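Local structure of M32 carboxypeptidase (Chitinophagaceae bacterium, 7A03) at residues Asp23-Ile28 against Thr56-Leu61; Ala27-Gly32 against Thr240-Leu245; Glu36-Glu41 against Ala228-Ile233; Leu273-Leu278 against Gly288-Leu293. The protein probably acts as a metal-dependent carboxypeptidase of the M32 family, removing amino acids from the C-terminal ends of peptides. All blocks are in the same frame, centred on the assembly; numbering follows the deposited sequence.

Contact 1 of 4, residues Asp23-Ile28 against Thr56-Leu61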
loop_
_atom_site.group_PDB
_atom_site.type_symbol
_atom_site.label_atom_id
_atom_site.label_comp_id
_atom_site.label_asym_id
_atom_site.label_seq_id
_atom_site.Cartn_x
_atom_site.Cartn_y
_atom_site.Cartn_z
ATOM N N ASP A 23 10.209 19.752 -5.968
ATOM C CA ASP A 23 10.414 20.582 -4.783
ATOM C C ASP A 23 9.086 21.035 -4.200
ATOM O O ASP A 23 8.884 20.986 -2.976
ATOM C CB ASP A 23 11.256 21.812 -5.130
ATOM C CG ASP A 23 12.703 21.488 -5.367
ATOM O OD1 ASP A 23 13.143 20.376 -4.984
ATOM O OD2 ASP A 23 13.419 22.337 -5.928
ATOM N N VAL A 24 8.172 21.494 -5.062
ATOM C CA VAL A 24 6.850 21.884 -4.566
ATOM C C VAL A 24 6.115 20.694 -3.957
ATOM O O VAL A 24 5.489 20.806 -2.894
ATOM C CB VAL A 24 6.016 22.559 -5.669
ATOM C CG1 VAL A 24 4.683 23.008 -5.095
ATOM C CG2 VAL A 24 6.769 23.755 -6.258
ATOM N N ARG A 25 6.151 19.541 -4.631
ATOM C CA ARG A 25 5.397 18.391 -4.132
ATOM C C ARG A 25 5.963 17.891 -2.807
ATOM O O ARG A 25 5.217 17.502 -1.904
ATOM C CB ARG A 25 5.355 17.284 -5.189
ATOM C CG ARG A 25 4.586 17.687 -6.440
ATOM C CD ARG A 25 3.895 16.521 -7.133
ATOM N NE ARG A 25 3.206 16.977 -8.343
ATOM C CZ ARG A 25 1.957 17.439 -8.370
ATOM N NH1 ARG A 25 1.243 17.507 -7.252
ATOM N NH2 ARG A 25 1.415 17.840 -9.519
ATOM N N ASN A 26 7.281 17.958 -2.648
ATOM C CA ASN A 26 7.866 17.552 -1.381
ATOM C C ASN A 26 7.598 18.575 -0.283
ATOM O O ASN A 26 7.449 18.194 0.883
ATOM C CB ASN A 26 9.354 17.275 -1.564
ATOM C CG ASN A 26 9.588 15.963 -2.281
ATOM O OD1 ASN A 26 9.030 14.926 -1.886
ATOM N ND2 ASN A 26 10.388 15.993 -3.335
ATOM N N ALA A 27 7.491 19.866 -0.628
ATOM C CA ALA A 27 7.048 20.837 0.371
ATOM C C ALA A 27 5.644 20.504 0.852
ATOM O O ALA A 27 5.346 20.573 2.051
ATOM C CB ALA A 27 7.082 22.253 -0.220
ATOM N N ILE A 28 4.768 20.122 -0.084
ATOM C CA ILE A 28 3.429 19.667 0.275
ATOM C C ILE A 28 3.512 18.473 1.224
ATOM O O ILE A 28 2.787 18.400 2.228
ATOM C CB ILE A 28 2.624 19.333 -0.994
ATOM C CG1 ILE A 28 2.359 20.600 -1.816
ATOM C CG2 ILE A 28 1.338 18.620 -0.641
ATOM C CD1 ILE A 28 1.892 20.275 -3.233
ATOM N N THR A 56 -2.140 23.527 -6.243
ATOM C CA THR A 56 -2.528 24.189 -7.474
ATOM C C THR A 56 -1.291 24.622 -8.230
ATOM O O THR A 56 -1.180 24.379 -9.439
ATOM C CB THR A 56 -3.455 25.372 -7.170
ATOM O OG1 THR A 56 -4.651 24.893 -6.547
ATOM C CG2 THR A 56 -3.823 26.122 -8.433
ATOM N N ILE A 57 -0.305 25.184 -7.517
ATOM C CA ILE A 57 0.915 25.607 -8.193
ATOM C C ILE A 57 1.597 24.410 -8.845
ATOM O O ILE A 57 2.004 24.476 -10.015
ATOM C CB ILE A 57 1.843 26.352 -7.215
ATOM C CG1 ILE A 57 1.272 27.737 -6.887
ATOM C CG2 ILE A 57 3.277 26.442 -7.772
ATOM C CD1 ILE A 57 1.930 28.384 -5.675
ATOM N N ALA A 58 1.684 23.283 -8.122
ATOM C CA ALA A 58 2.365 22.126 -8.696
ATOM C C ALA A 58 1.657 21.693 -9.959
ATOM O O ALA A 58 2.301 21.370 -10.970
ATOM C CB ALA A 58 2.401 20.970 -7.707
ATOM N N HIS A 59 0.324 21.732 -9.930
ATOM C CA HIS A 59 -0.435 21.262 -11.074
ATOM C C HIS A 59 -0.225 22.197 -12.249
ATOM O O HIS A 59 -0.037 21.745 -13.395
ATOM C CB HIS A 59 -1.911 21.159 -10.692
ATOM C CG HIS A 59 -2.791 20.683 -11.804
ATOM N ND1 HIS A 59 -3.012 19.348 -12.063
ATOM C CD2 HIS A 59 -3.494 21.370 -12.737
ATOM C CE1 HIS A 59 -3.819 19.232 -13.103
ATOM N NE2 HIS A 59 -4.127 20.442 -13.530
ATOM N N GLU A 60 -0.194 23.510 -11.974
ATOM C CA GLU A 60 0.086 24.468 -13.035
ATOM C C GLU A 60 1.422 24.150 -13.683
ATOM O O GLU A 60 1.547 24.162 -14.917
ATOM C CB GLU A 60 0.099 25.894 -12.476
ATOM C CG GLU A 60 -1.263 26.412 -12.042
ATOM C CD GLU A 60 -1.190 27.709 -11.233
ATOM O OE1 GLU A 60 -0.076 28.146 -10.847
ATOM O OE2 GLU A 60 -2.261 28.300 -10.988
ATOM N N LEU A 61 2.421 23.803 -12.866
ATOM C CA LEU A 61 3.731 23.538 -13.438
ATOM C C LEU A 61 3.704 22.265 -14.271
ATOM O O LEU A 61 4.280 22.218 -15.367
ATOM C CB LEU A 61 4.783 23.484 -12.332
ATOM C CG LEU A 61 5.012 24.835 -11.645
ATOM C CD1 LEU A 61 5.809 24.654 -10.358
ATOM C CD2 LEU A 61 5.720 25.774 -12.623
#
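Val-24 points toward helix 44-62, its CA lying 6.1 Å from the CA of Ala-58. Its CG1 is anti to the backbone N (chi1 -177°), so the two methyls spread along the partner helix. CG1 of Val-24 rests 4.0 Å from CB of Ala-58, while CG2, beside the backbone N, comes within 4.3 Å of CD1 of Leu-61, a side chain that also touches Lys-20 and Ile-21 one turn earlier on the first helix. The two helices are consecutive in the chain and run antiparallel, forming a helical hairpin in the mainly helical M32 fold; over the two segments the axes approach to 9.4 Å and their directions differ by 158°. Arg-25 flanks the apolar pair. Its chain bends at chi2 (-149°) and then runs on toward the second helix, laying one face of the guanidinium flat over the methyl of Ala-58. The CB of Ala-58 lies under the centre of the group, 3.6 Å from CZ of Arg-25, so the arginine meets Ala-58 with the face of its guanidinium. NH2 of Arg-25 stays 4.1 Å from the backbone N of His-59, approached obliquely. At Ile-28 the side chain again heads for helix 44-62, packing on Ile-51, Leu-54 and Ser-55.

Contact 2 of 4, residues Ala27-Gly32 against Thr240-Leu245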
loop_
_atom_site.group_PDB
_atom_site.type_symbol
_atom_site.label_atom_id
_atom_site.label_comp_id
_atom_site.label_asym_id
_atom_site.label_seq_id
_atom_site.Cartn_x
_atom_site.Cartn_y
_atom_site.Cartn_z
ATOM N N ALA A 27 7.491 19.866 -0.628
ATOM C CA ALA A 27 7.048 20.837 0.371
ATOM C C ALA A 27 5.644 20.504 0.852
ATOM O O ALA A 27 5.346 20.573 2.051
ATOM C CB ALA A 27 7.082 22.253 -0.220
ATOM N N ILE A 28 4.768 20.122 -0.084
ATOM C CA ILE A 28 3.429 19.667 0.275
ATOM C C ILE A 28 3.512 18.473 1.224
ATOM O O ILE A 28 2.787 18.400 2.228
ATOM C CB ILE A 28 2.624 19.333 -0.994
ATOM C CG1 ILE A 28 2.359 20.600 -1.816
ATOM C CG2 ILE A 28 1.338 18.620 -0.641
ATOM C CD1 ILE A 28 1.892 20.275 -3.233
ATOM N N ALA A 29 4.408 17.524 0.922
ATOM C CA ALA A 29 4.610 16.373 1.801
ATOM C C ALA A 29 5.047 16.783 3.207
ATOM O O ALA A 29 4.601 16.179 4.187
ATOM C CB ALA A 29 5.586 15.377 1.175
ATOM N N VAL A 30 5.925 17.789 3.328
ATOM C CA VAL A 30 6.332 18.271 4.652
ATOM C C VAL A 30 5.124 18.815 5.414
ATOM O O VAL A 30 4.918 18.515 6.603
ATOM C CB VAL A 30 7.439 19.346 4.537
ATOM C CG1 VAL A 30 7.786 19.888 5.912
ATOM C CG2 VAL A 30 8.691 18.776 3.888
ATOM N N LEU A 31 4.305 19.621 4.727
ATOM C CA LEU A 31 3.114 20.173 5.365
ATOM C C LEU A 31 2.137 19.070 5.774
ATOM O O LEU A 31 1.508 19.144 6.836
ATOM C CB LEU A 31 2.458 21.217 4.449
ATOM C CG LEU A 31 2.939 22.656 4.678
ATOM C CD1 LEU A 31 4.435 22.818 4.392
ATOM C CD2 LEU A 31 2.085 23.617 3.818
ATOM N N GLY A 32 2.018 18.012 4.966
ATOM C CA GLY A 32 1.107 16.930 5.334
ATOM C C GLY A 32 1.649 16.067 6.463
ATOM O O GLY A 32 0.889 15.584 7.326
ATOM N N THR A 240 6.591 8.630 4.557
ATOM C CA THR A 240 6.621 9.739 3.613
ATOM C C THR A 240 8.066 10.100 3.329
ATOM O O THR A 240 8.911 10.109 4.231
ATOM C CB THR A 240 5.844 10.956 4.142
ATOM O OG1 THR A 240 5.714 11.941 3.097
ATOM C CG2 THR A 240 6.544 11.597 5.349
ATOM N N SER A 241 8.359 10.398 2.074
ATOM C CA SER A 241 9.702 10.788 1.678
ATOM C C SER A 241 9.676 12.197 1.099
ATOM O O SER A 241 8.845 12.512 0.236
ATOM C CB SER A 241 10.283 9.809 0.666
ATOM O OG SER A 241 9.532 9.838 -0.530
ATOM N N PHE A 242 10.582 13.043 1.586
ATOM C CA PHE A 242 10.781 14.389 1.054
ATOM C C PHE A 242 11.903 14.428 0.032
ATOM O O PHE A 242 12.125 15.467 -0.604
ATOM C CB PHE A 242 11.093 15.383 2.191
ATOM C CG PHE A 242 10.116 15.332 3.336
ATOM C CD1 PHE A 242 8.792 14.962 3.124
ATOM C CD2 PHE A 242 10.515 15.655 4.621
ATOM C CE1 PHE A 242 7.896 14.887 4.168
ATOM C CE2 PHE A 242 9.613 15.612 5.675
ATOM C CZ PHE A 242 8.300 15.224 5.457
ATOM N N ASN A 243 12.605 13.303 -0.130
ATOM C CA ASN A 243 13.764 12.994 -0.956
ATOM C C ASN A 243 14.357 11.720 -0.352
ATOM O O ASN A 243 13.998 11.346 0.774
ATOM C CB ASN A 243 14.776 14.154 -0.968
ATOM C CG ASN A 243 15.294 14.494 0.433
ATOM O OD1 ASN A 243 16.234 13.880 0.917
ATOM N ND2 ASN A 243 14.689 15.505 1.066
ATOM N N PRO A 244 15.265 11.031 -1.039
ATOM C CA PRO A 244 15.790 9.767 -0.479
ATOM C C PRO A 244 16.579 9.936 0.814
ATOM O O PRO A 244 16.802 8.941 1.535
ATOM C CB PRO A 244 16.655 9.210 -1.616
ATOM C CG PRO A 244 16.109 9.877 -2.871
ATOM C CD PRO A 244 15.726 11.259 -2.421
ATOM N N LEU A 245 17.015 11.154 1.143
ATOM C CA LEU A 245 17.765 11.419 2.366
ATOM C C LEU A 245 16.884 11.962 3.487
ATOM O O LEU A 245 17.402 12.422 4.518
ATOM C CB LEU A 245 18.949 12.357 2.092
ATOM C CG LEU A 245 19.946 11.768 1.083
ATOM C CD1 LEU A 245 20.959 12.813 0.652
ATOM C CD2 LEU A 245 20.663 10.565 1.666
HETATM O O HOH W 1 3.727 13.519 4.161
#
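The ring of Phe-242 and the side chain of Val-30 cross at about a right angle, with one valine methyl set squarely on the aromatic face. CG2 of Val-30 lies 3.6 Å from the centroid of the Phe-242 ring and only 6° off the ring normal, a well-centred CH-pi contact. It gets there because CG1 is anti to the backbone N (chi1 177°), which leaves CG2 beside that N and directed at the ring. Phe-242, with CG anti to its carbonyl carbon, swings its ring back to the helix, so CD1 also meets CB of Ala-29 at 3.8 Å. The carbonyl O of Ala-29 approaches CE1 of Phe-242 obliquely, 3.5 Å away. An alanine in place of Phe-242 removes the ring under Val-30 and would probably loosen the packing of the helix on this strand. Beside the ring, water 1 links the two segments: it donates to O of Ala-29 (2.8 Å) and is hydrogen-bonded to OG1 of Thr-240 (2.8 Å), which stands anti to its backbone N. Beyond the phenylalanine the chain folds into an Asx turn, OD1 of Asn-243 accepting from N of Leu-245. The contact thus sets helix 9-37 against strand 239-241 and the turn that follows it, where Thr-240 pairs with Arg-248 of strand 247-251 and Ser-241 turns away to Glu-275 of helix 258-277, while helix 44-62 packs on Ile-28 and Leu-31.

Contact 3 of 4, residues Glu36-Glu41 against Ala228-Ile233; sequences ETYLPE and AGRQDI. With CIT (citric acid), chain G.
Charged and polar bonds converge on the carboxylate of Asp-232. Arg-230 grips Asp-232 side-on in a salt bridge, NE bonding to OD2 at 2.7 Å through the syn lone pair and NH2 to OD1 at 2.8 Å, both acceptors lying in the guanidinium plane. OD1 of Asp-232 also accepts a short bond of 2.6 Å from OH of Tyr-38; it sits at the tyrosine's ring edge and is met from above the carboxylate plane, the two planes standing 84° apart. With three donors the aspartate is likely to stay ionised. Water 2 donates to the carbonyl oxygens of Thr-37 and Ile-233, and water 3 donates to OH of Tyr-38 while accepting from N of Ile-233. Apolar contact is slight, CG2 of Thr-37 resting 4.1 Å from CB of Asp-232, while OG1 of Thr-37 bonds back to O of Trp-33. A citrate, probably from the crystallisation liquor, takes a nearly straight bond from N of Gln-231 to its O2 (2.9 Å, 173°) and lays C1 over a guanidinium face of Arg-230. The contact joins the C-terminal end of helix 9-37 to strand 229-233, an outermost strand of the small mixed sheet set into the largely helical M32 fold.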
loop_
_atom_site.group_PDB
_atom_site.type_symbol
_atom_site.label_atom_id
_atom_site.label_comp_id
_atom_site.label_asym_id
_atom_site.label_seq_id
_atom_site.Cartn_x
_atom_site.Cartn_y
_atom_site.Cartn_z
ATOM N N GLU A 36 -0.045 15.607 10.303
ATOM C CA GLU A 36 -0.312 14.379 11.046
ATOM C C GLU A 36 0.446 14.275 12.363
ATOM O O GLU A 36 0.103 13.418 13.194
ATOM C CB GLU A 36 0.030 13.147 10.195
ATOM C CG GLU A 36 -0.831 13.018 8.922
ATOM C CD GLU A 36 -2.311 12.908 9.234
ATOM O OE1 GLU A 36 -2.682 12.150 10.157
ATOM O OE2 GLU A 36 -3.109 13.586 8.555
ATOM N N THR A 37 1.486 15.075 12.575
ATOM C CA THR A 37 2.335 14.814 13.735
ATOM C C THR A 37 2.320 15.927 14.770
ATOM O O THR A 37 2.187 15.642 15.966
ATOM C CB THR A 37 3.772 14.552 13.293
ATOM O OG1 THR A 37 4.194 15.617 12.432
ATOM C CG2 THR A 37 3.865 13.228 12.551
ATOM N N TYR A 38 2.497 17.184 14.356
ATOM C CA TYR A 38 2.730 18.267 15.302
ATOM C C TYR A 38 1.791 19.451 15.157
ATOM O O TYR A 38 1.803 20.328 16.031
ATOM C CB TYR A 38 4.192 18.754 15.228
ATOM C CG TYR A 38 5.135 17.670 15.723
ATOM C CD1 TYR A 38 5.170 17.330 17.066
ATOM C CD2 TYR A 38 5.936 16.954 14.844
ATOM C CE1 TYR A 38 5.999 16.327 17.536
ATOM C CE2 TYR A 38 6.771 15.954 15.296
ATOM C CZ TYR A 38 6.795 15.642 16.644
ATOM O OH TYR A 38 7.620 14.638 17.124
ATOM N N LEU A 39 0.966 19.493 14.124
ATOM C CA LEU A 39 0.095 20.633 13.878
ATOM C C LEU A 39 -0.839 20.912 15.054
ATOM O O LEU A 39 -1.604 20.021 15.457
ATOM C CB LEU A 39 -0.736 20.305 12.640
ATOM C CG LEU A 39 -1.850 21.289 12.309
ATOM C CD1 LEU A 39 -1.259 22.581 11.823
ATOM C CD2 LEU A 39 -2.795 20.705 11.260
ATOM N N PRO A 40 -0.841 22.127 15.613
ATOM C CA PRO A 40 -1.852 22.467 16.623
ATOM C C PRO A 40 -3.241 22.511 16.003
ATOM O O PRO A 40 -3.411 22.886 14.844
ATOM C CB PRO A 40 -1.420 23.861 17.111
ATOM C CG PRO A 40 0.051 23.992 16.699
ATOM C CD PRO A 40 0.165 23.183 15.415
ATOM N N GLU A 41 -4.244 22.161 16.812
ATOM C CA GLU A 41 -5.588 21.919 16.293
ATOM C C GLU A 41 -6.148 23.139 15.561
ATOM O O GLU A 41 -6.711 23.024 14.457
ATOM C CB GLU A 41 -6.499 21.508 17.450
ATOM C CG GLU A 41 -7.968 21.436 17.102
ATOM C CD GLU A 41 -8.762 22.548 17.758
ATOM O OE1 GLU A 41 -9.422 23.320 17.027
ATOM O OE2 GLU A 41 -8.712 22.655 19.004
ATOM N N ALA A 228 18.913 9.902 7.906
ATOM C CA ALA A 228 18.160 10.249 6.706
ATOM C C ALA A 228 16.683 9.951 6.912
ATOM O O ALA A 228 15.947 9.663 5.952
ATOM C CB ALA A 228 18.704 9.499 5.493
ATOM N N GLY A 229 16.248 9.998 8.160
ATOM C CA GLY A 229 14.879 9.688 8.508
ATOM C C GLY A 229 14.702 9.826 9.997
ATOM O O GLY A 229 15.639 10.178 10.732
ATOM N N ARG A 230 13.479 9.560 10.429
ATOM C CA ARG A 230 13.105 9.625 11.832
ATOM C C ARG A 230 11.717 9.029 11.963
ATOM O O ARG A 230 10.985 8.886 10.971
ATOM C CB ARG A 230 13.116 11.079 12.353
ATOM C CG ARG A 230 12.162 12.018 11.611
ATOM C CD ARG A 230 12.014 13.399 12.350
ATOM N NE ARG A 230 11.379 13.214 13.653
ATOM C CZ ARG A 230 12.030 13.242 14.815
ATOM N NH1 ARG A 230 13.332 13.519 14.847
ATOM N NH2 ARG A 230 11.362 13.026 15.935
ATOM N N GLN A 231 11.360 8.688 13.194
ATOM C CA GLN A 231 10.048 8.167 13.533
ATOM C C GLN A 231 9.344 9.116 14.490
ATOM O O GLN A 231 9.974 9.671 15.407
ATOM C CB GLN A 231 10.123 6.776 14.191
ATOM C CG GLN A 231 8.739 6.207 14.522
ATOM C CD GLN A 231 8.778 4.785 15.058
ATOM O OE1 GLN A 231 9.106 4.560 16.235
ATOM N NE2 GLN A 231 8.394 3.829 14.227
ATOM N N ASP A 232 8.033 9.250 14.304
ATOM C CA ASP A 232 7.171 10.029 15.179
ATOM C C ASP A 232 5.868 9.263 15.364
ATOM O O ASP A 232 5.619 8.251 14.702
ATOM C CB ASP A 232 6.916 11.439 14.611
ATOM C CG ASP A 232 8.187 12.260 14.528
ATOM O OD1 ASP A 232 8.567 12.850 15.570
ATOM O OD2 ASP A 232 8.831 12.279 13.453
ATOM N N ILE A 233 5.063 9.706 16.309
ATOM C CA ILE A 233 3.738 9.130 16.549
ATOM C C ILE A 233 2.712 9.832 15.670
ATOM O O ILE A 233 2.721 11.065 15.535
ATOM C CB ILE A 233 3.350 9.261 18.038
ATOM C CG1 ILE A 233 4.324 8.495 18.929
ATOM C CG2 ILE A 233 1.914 8.781 18.263
ATOM C CD1 ILE A 233 4.158 6.969 18.877
HETATM C C1 CIT G . 13.400 9.192 16.427
HETATM O O1 CIT G . 12.345 9.674 16.895
HETATM O O2 CIT G . 13.491 9.014 15.191
HETATM C C2 CIT G . 14.544 8.841 17.352
HETATM O O HOH W 2 3.575 13.160 16.717
HETATM O O HOH W 3 6.119 12.055 17.837
#

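Contact 4 of 4, residues Leu273-Leu278 against Gly288-Leu293; sequences LYEQGL and GEAASL
CG of Tyr-274 stands anti to the backbone N (chi1 -169°), which sends the phenol straight from helix 258-277 to the loop at 288-293. Glu-275, with CG anti to its carbonyl carbon, bends at chi2 (-71°) and so brings its carboxylate toward the same loop. OH of Tyr-274 accepts a nearly straight hydrogen bond from N of Ala-291 (2.9 Å, 166°), and CB of Ala-291 rests 3.5 Å from that oxygen. Behind the hydroxyl, CE2 of Tyr-274 packs on CB of Ala-290 at 3.8 Å, while the ring also meets those of His-296 and His-464. A phenylalanine here lacks the hydroxyl that accepts from N of Ala-291 and would probably loosen the loop's hold on the helix. OE2 of Glu-275 reaches the loop through water 4, which donates to it at 2.8 Å and accepts from N of Ala-290 at 2.9 Å. Leu-278 packs on the loop backbone, CD1 lying 3.7 Å from O of Gly-288 and CD2 3.9 Å from O of Glu-289. At the end of the loop, Ser-292 serves as N-cap of helix 293-307, its OG accepting from N of Ile-295. Two successive loop N-H groups are therefore satisfied by helix side chains, one directly and one through water. OE1 of Glu-275 bonds to OG of Ser-241 and OE2 to NE2 of His-296, and the negative charge may favour a protonated histidine, in a region where helix 258-277 carries an HExxH sequence consistent with a metallopeptidase, though no metal is bound there in this structure.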
loop_
_atom_site.group_PDB
_atom_site.type_symbol
_atom_site.label_atom_id
_atom_site.label_comp_id
_atom_site.label_asym_id
_atom_site.label_seq_id
_atom_site.Cartn_x
_atom_site.Cartn_y
_atom_site.Cartn_z
ATOM N N LEU A 273 12.740 1.663 3.632
ATOM C CA LEU A 273 13.975 1.161 3.046
ATOM C C LEU A 273 13.934 1.307 1.533
ATOM O O LEU A 273 14.951 1.635 0.896
ATOM C CB LEU A 273 14.195 -0.304 3.435
ATOM C CG LEU A 273 14.490 -0.586 4.904
ATOM C CD1 LEU A 273 14.330 -2.083 5.182
ATOM C CD2 LEU A 273 15.899 -0.096 5.295
ATOM N N TYR A 274 12.758 1.057 0.935
ATOM C CA TYR A 274 12.612 1.316 -0.494
ATOM C C TYR A 274 12.893 2.783 -0.820
ATOM O O TYR A 274 13.690 3.092 -1.717
ATOM C CB TYR A 274 11.184 0.953 -0.917
ATOM C CG TYR A 274 10.885 0.903 -2.402
ATOM C CD1 TYR A 274 11.877 1.086 -3.364
ATOM C CD2 TYR A 274 9.591 0.612 -2.833
ATOM C CE1 TYR A 274 11.578 0.995 -4.725
ATOM C CE2 TYR A 274 9.283 0.510 -4.191
ATOM C CZ TYR A 274 10.286 0.698 -5.127
ATOM O OH TYR A 274 9.960 0.586 -6.465
ATOM N N GLU A 275 12.206 3.700 -0.127
ATOM C CA GLU A 275 12.386 5.128 -0.421
ATOM C C GLU A 275 13.836 5.579 -0.223
ATOM O O GLU A 275 14.356 6.388 -1.009
ATOM C CB GLU A 275 11.436 5.966 0.423
ATOM C CG GLU A 275 9.975 5.805 0.005
ATOM C CD GLU A 275 9.684 6.462 -1.340
ATOM O OE1 GLU A 275 10.271 7.520 -1.639
ATOM O OE2 GLU A 275 8.845 5.947 -2.115
ATOM N N GLN A 276 14.514 5.047 0.796
ATOM C CA GLN A 276 15.912 5.406 1.034
ATOM C C GLN A 276 16.837 4.801 -0.012
ATOM O O GLN A 276 18.007 5.206 -0.099
ATOM C CB GLN A 276 16.356 5.030 2.449
ATOM C CG GLN A 276 15.735 5.921 3.510
ATOM C CD GLN A 276 16.316 5.696 4.902
ATOM O OE1 GLN A 276 16.752 4.601 5.229
ATOM N NE2 GLN A 276 16.311 6.732 5.728
ATOM N N GLY A 277 16.351 3.835 -0.794
ATOM C CA GLY A 277 17.156 3.258 -1.851
ATOM C C GLY A 277 16.973 3.828 -3.244
ATOM O O GLY A 277 17.700 3.435 -4.163
ATOM N N LEU A 278 16.043 4.762 -3.434
ATOM C CA LEU A 278 15.890 5.397 -4.738
ATOM C C LEU A 278 17.039 6.383 -4.973
ATOM O O LEU A 278 17.536 7.003 -4.029
ATOM C CB LEU A 278 14.542 6.122 -4.821
ATOM C CG LEU A 278 13.322 5.193 -4.776
ATOM C CD1 LEU A 278 12.059 5.903 -4.305
ATOM C CD2 LEU A 278 13.089 4.508 -6.114
ATOM N N GLY A 288 13.407 7.907 -10.522
ATOM C CA GLY A 288 13.659 8.132 -9.112
ATOM C C GLY A 288 12.453 7.961 -8.212
ATOM O O GLY A 288 12.522 8.338 -7.037
ATOM N N GLU A 289 11.338 7.428 -8.734
ATOM C CA GLU A 289 10.100 7.217 -7.992
ATOM C C GLU A 289 9.834 5.723 -7.835
ATOM O O GLU A 289 10.229 4.921 -8.681
ATOM C CB GLU A 289 8.908 7.846 -8.742
ATOM C CG GLU A 289 9.015 9.356 -8.917
ATOM C CD GLU A 289 7.986 9.941 -9.889
ATOM O OE1 GLU A 289 7.246 9.158 -10.521
ATOM O OE2 GLU A 289 7.910 11.194 -10.004
ATOM N N ALA A 290 9.154 5.354 -6.747
ATOM C CA ALA A 290 8.753 3.964 -6.554
ATOM C C ALA A 290 8.012 3.448 -7.784
ATOM O O ALA A 290 7.269 4.189 -8.436
ATOM C CB ALA A 290 7.827 3.856 -5.345
ATOM N N ALA A 291 8.209 2.155 -8.088
ATOM C CA ALA A 291 7.733 1.584 -9.349
ATOM C C ALA A 291 6.214 1.601 -9.453
ATOM O O ALA A 291 5.669 1.799 -10.549
ATOM C CB ALA A 291 8.278 0.166 -9.540
ATOM N N SER A 292 5.513 1.389 -8.339
ATOM C CA SER A 292 4.052 1.331 -8.333
ATOM C C SER A 292 3.600 1.130 -6.895
ATOM O O SER A 292 4.401 0.789 -6.016
ATOM C CB SER A 292 3.505 0.181 -9.172
ATOM O OG SER A 292 3.578 -1.035 -8.437
ATOM N N LEU A 293 2.294 1.329 -6.667
ATOM C CA LEU A 293 1.722 1.095 -5.344
ATOM C C LEU A 293 1.859 -0.365 -4.947
ATOM O O LEU A 293 2.152 -0.676 -3.787
ATOM C CB LEU A 293 0.239 1.476 -5.322
ATOM C CG LEU A 293 -0.159 2.949 -5.205
ATOM C CD1 LEU A 293 -1.679 3.047 -5.285
ATOM C CD2 LEU A 293 0.338 3.547 -3.909
HETATM O O HOH W 4 8.723 7.267 -4.546
#

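From the N terminus, helix 9-37 supplies the first side of three contacts. Contact 1 closes the short hairpin with helix 44-62. Contact 2, which shares Ala-27 and Ile-28 with it, closes a far longer loop to strand 239-241. Contact 3 opens before contact 1 has closed, so those two cross, yet it lies within the span of contact 2 and reaches strand 229-233 of the same sheet. Contact 4 follows in series, joining the end of helix 258-277 to the loop before helix 293-307. A hydrogen bond from Ser-241 to Glu-275 and a weak one from Gln-276 to Ala-228 connect it with contacts 2 and 3, so the small sheet is tied to helix 9-37 and to helix 258-277.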